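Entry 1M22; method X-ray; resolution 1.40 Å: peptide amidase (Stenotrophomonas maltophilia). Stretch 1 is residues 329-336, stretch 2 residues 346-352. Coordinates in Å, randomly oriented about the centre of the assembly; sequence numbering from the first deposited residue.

Stretch 1, residues 329-336: EFKAGLER
Stretch 2, residues 346-352: RSLADLI

Leu348 forms the apolar centre: its CA-to-CB bond points toward stretch 1, its side chain (chi1 180°, t; chi2 45°, p) fits as a knob among Phe330, Lys331, Leu334 and Glu335, and stretch 1 covers 88 Å² of the residue. Leu348 CD1 lies 3.9 Å from Phe330 CE2, oblique to the ring, and 4.0 Å from Leu334 CD2; Leu348 CD2 lies 4.1 Å from Lys331 CB, on an all-t side chain. Phe330 (chi1 176°, chi2 67°) starts sideways, but its end comes nearer. Leu334 and Leu351, both t,p, with CA-to-CB bonds pointing toward the other stretch, meet at 4.3 Å, CD2 to CD2.

The helices, 329-336 and 348-352, cross at 94° with axes 10.7 Å apart, and 284 Å² is buried between the two stretches, both sides summed; the register is Glu335 CA to Ser347 CA, 5.4 Å.

At the polar edge Glu335 (chi1 -56°, chi2 -161°, chi3 -39°) accepts a nearly linear hydrogen bond from Leu348 N to OE2 (2.9 Å, 174°), satisfying an amide in the helix's first turn. Water 1 donates to Glu335 OE2 (2.8 Å) and accepts from Ala349 N (3.0 Å). Ser347 (phi/psi -150/167, chi1 67°) N-caps the helix, OG accepting from Asp350 N (3.1 Å). Water 2 donates to Glu335 O (2.8 Å) and Arg346 O (2.6 Å), linking the backbones.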

# COMPACT_ATOMS: atom_id res chain seq x y z
N GLU A 329 2.19 -8.72 18.73
CA GLU A 329 3.21 -8.67 17.70
C GLU A 329 3.83 -7.29 17.54
O GLU A 329 5.00 -7.18 17.18
CB GLU A 329 2.64 -9.19 16.38
CG GLU A 329 2.25 -10.67 16.46
CD GLU A 329 1.81 -11.26 15.14
OE1 GLU A 329 1.91 -10.57 14.10
OE2 GLU A 329 1.35 -12.43 15.14
N PHE A 330 3.06 -6.24 17.80
CA PHE A 330 3.58 -4.89 17.69
C PHE A 330 4.70 -4.65 18.71
O PHE A 330 5.76 -4.15 18.37
CB PHE A 330 2.47 -3.85 17.88
CG PHE A 330 2.96 -2.42 17.88
CD1 PHE A 330 3.47 -1.85 16.72
CD2 PHE A 330 2.93 -1.66 19.04
CE1 PHE A 330 3.94 -0.53 16.72
CE2 PHE A 330 3.39 -0.35 19.06
CZ PHE A 330 3.90 0.22 17.89
N LYS A 331 4.46 -5.03 19.96
CA LYS A 331 5.50 -4.83 20.97
C LYS A 331 6.74 -5.64 20.62
O LYS A 331 7.85 -5.12 20.60
CB LYS A 331 5.01 -5.21 22.36
CG LYS A 331 6.08 -4.98 23.42
CD LYS A 331 5.62 -5.40 24.81
CE LYS A 331 6.69 -5.08 25.84
NZ LYS A 331 6.25 -5.45 27.22
N ALA A 332 6.55 -6.93 20.35
CA ALA A 332 7.67 -7.80 20.02
C ALA A 332 8.42 -7.33 18.78
O ALA A 332 9.65 -7.22 18.79
CB ALA A 332 7.17 -9.23 19.83
N GLY A 333 7.68 -7.05 17.71
CA GLY A 333 8.30 -6.62 16.47
C GLY A 333 8.98 -5.27 16.53
O GLY A 333 10.09 -5.10 16.02
N LEU A 334 8.32 -4.29 17.15
CA LEU A 334 8.90 -2.96 17.24
C LEU A 334 10.19 -2.97 18.04
O LEU A 334 11.19 -2.35 17.64
CB LEU A 334 7.91 -1.97 17.87
CG LEU A 334 8.42 -0.52 17.90
CD1 LEU A 334 8.57 -0.00 16.47
CD2 LEU A 334 7.45 0.34 18.68
N GLU A 335 10.20 -3.67 19.17
CA GLU A 335 11.40 -3.71 19.98
C GLU A 335 12.52 -4.46 19.25
O GLU A 335 13.69 -4.08 19.35
CB GLU A 335 11.09 -4.31 21.35
CG GLU A 335 9.98 -3.54 22.07
CD GLU A 335 9.93 -3.77 23.57
OE1 GLU A 335 10.14 -4.92 24.01
OE2 GLU A 335 9.66 -2.80 24.31
N ARG A 336 12.17 -5.50 18.49
CA ARG A 336 13.19 -6.23 17.74
C ARG A 336 13.77 -5.29 16.68
O ARG A 336 14.98 -5.26 16.46
CB ARG A 336 12.58 -7.47 17.06
CG ARG A 336 13.58 -8.26 16.21
CD ARG A 336 13.02 -9.61 15.79
NE ARG A 336 11.91 -9.50 14.85
CZ ARG A 336 12.03 -9.19 13.56
NH1 ARG A 336 13.23 -8.96 13.05
NH2 ARG A 336 10.95 -9.12 12.79
N ARG A 346 14.88 2.30 22.49
CA ARG A 346 15.21 0.90 22.71
C ARG A 346 14.00 0.05 23.09
O ARG A 346 14.06 -1.18 23.03
CB ARG A 346 16.27 0.79 23.80
CG ARG A 346 17.56 1.54 23.49
CD ARG A 346 18.44 1.69 24.72
NE ARG A 346 18.86 0.41 25.28
CZ ARG A 346 19.62 -0.48 24.64
NH1 ARG A 346 20.06 -0.22 23.41
NH2 ARG A 346 19.95 -1.62 25.23
N SER A 347 12.91 0.70 23.49
CA SER A 347 11.72 -0.04 23.89
C SER A 347 10.45 0.74 23.61
O SER A 347 10.49 1.93 23.31
CB SER A 347 11.78 -0.34 25.39
OG SER A 347 11.69 0.86 26.13
N LEU A 348 9.33 0.04 23.70
CA LEU A 348 8.04 0.66 23.48
C LEU A 348 7.82 1.65 24.63
O LEU A 348 7.22 2.70 24.45
CB LEU A 348 6.94 -0.40 23.44
CG LEU A 348 5.50 0.05 23.22
CD1 LEU A 348 5.43 1.07 22.09
CD2 LEU A 348 4.65 -1.16 22.90
N ALA A 349 8.32 1.30 25.81
CA ALA A 349 8.20 2.17 26.98
C ALA A 349 8.90 3.50 26.71
O ALA A 349 8.40 4.56 27.11
CB ALA A 349 8.80 1.50 28.21
N ASP A 350 10.04 3.46 26.03
CA ASP A 350 10.78 4.68 25.70
C ASP A 350 9.95 5.57 24.78
O ASP A 350 9.96 6.79 24.91
CB ASP A 350 12.11 4.38 25.00
CG ASP A 350 13.08 3.63 25.88
OD1 ASP A 350 13.09 3.86 27.10
OD2 ASP A 350 13.87 2.82 25.33
N LEU A 351 9.25 4.95 23.83
CA LEU A 351 8.42 5.70 22.90
C LEU A 351 7.26 6.36 23.63
O LEU A 351 6.95 7.54 23.41
CB LEU A 351 7.89 4.78 21.79
CG LEU A 351 6.88 5.40 20.81
CD1 LEU A 351 7.49 6.61 20.13
CD2 LEU A 351 6.47 4.35 19.79
N ILE A 352 6.61 5.60 24.50
CA ILE A 352 5.49 6.12 25.28
C ILE A 352 5.95 7.31 26.12
O ILE A 352 5.26 8.32 26.22
CB ILE A 352 4.91 5.02 26.19
CG1 ILE A 352 4.23 3.95 25.32
CG2 ILE A 352 3.92 5.62 27.19
CD1 ILE A 352 3.82 2.70 26.07
O HOH W 1 8.70 -1.59 26.64
O HOH W 2 15.10 -3.11 21.56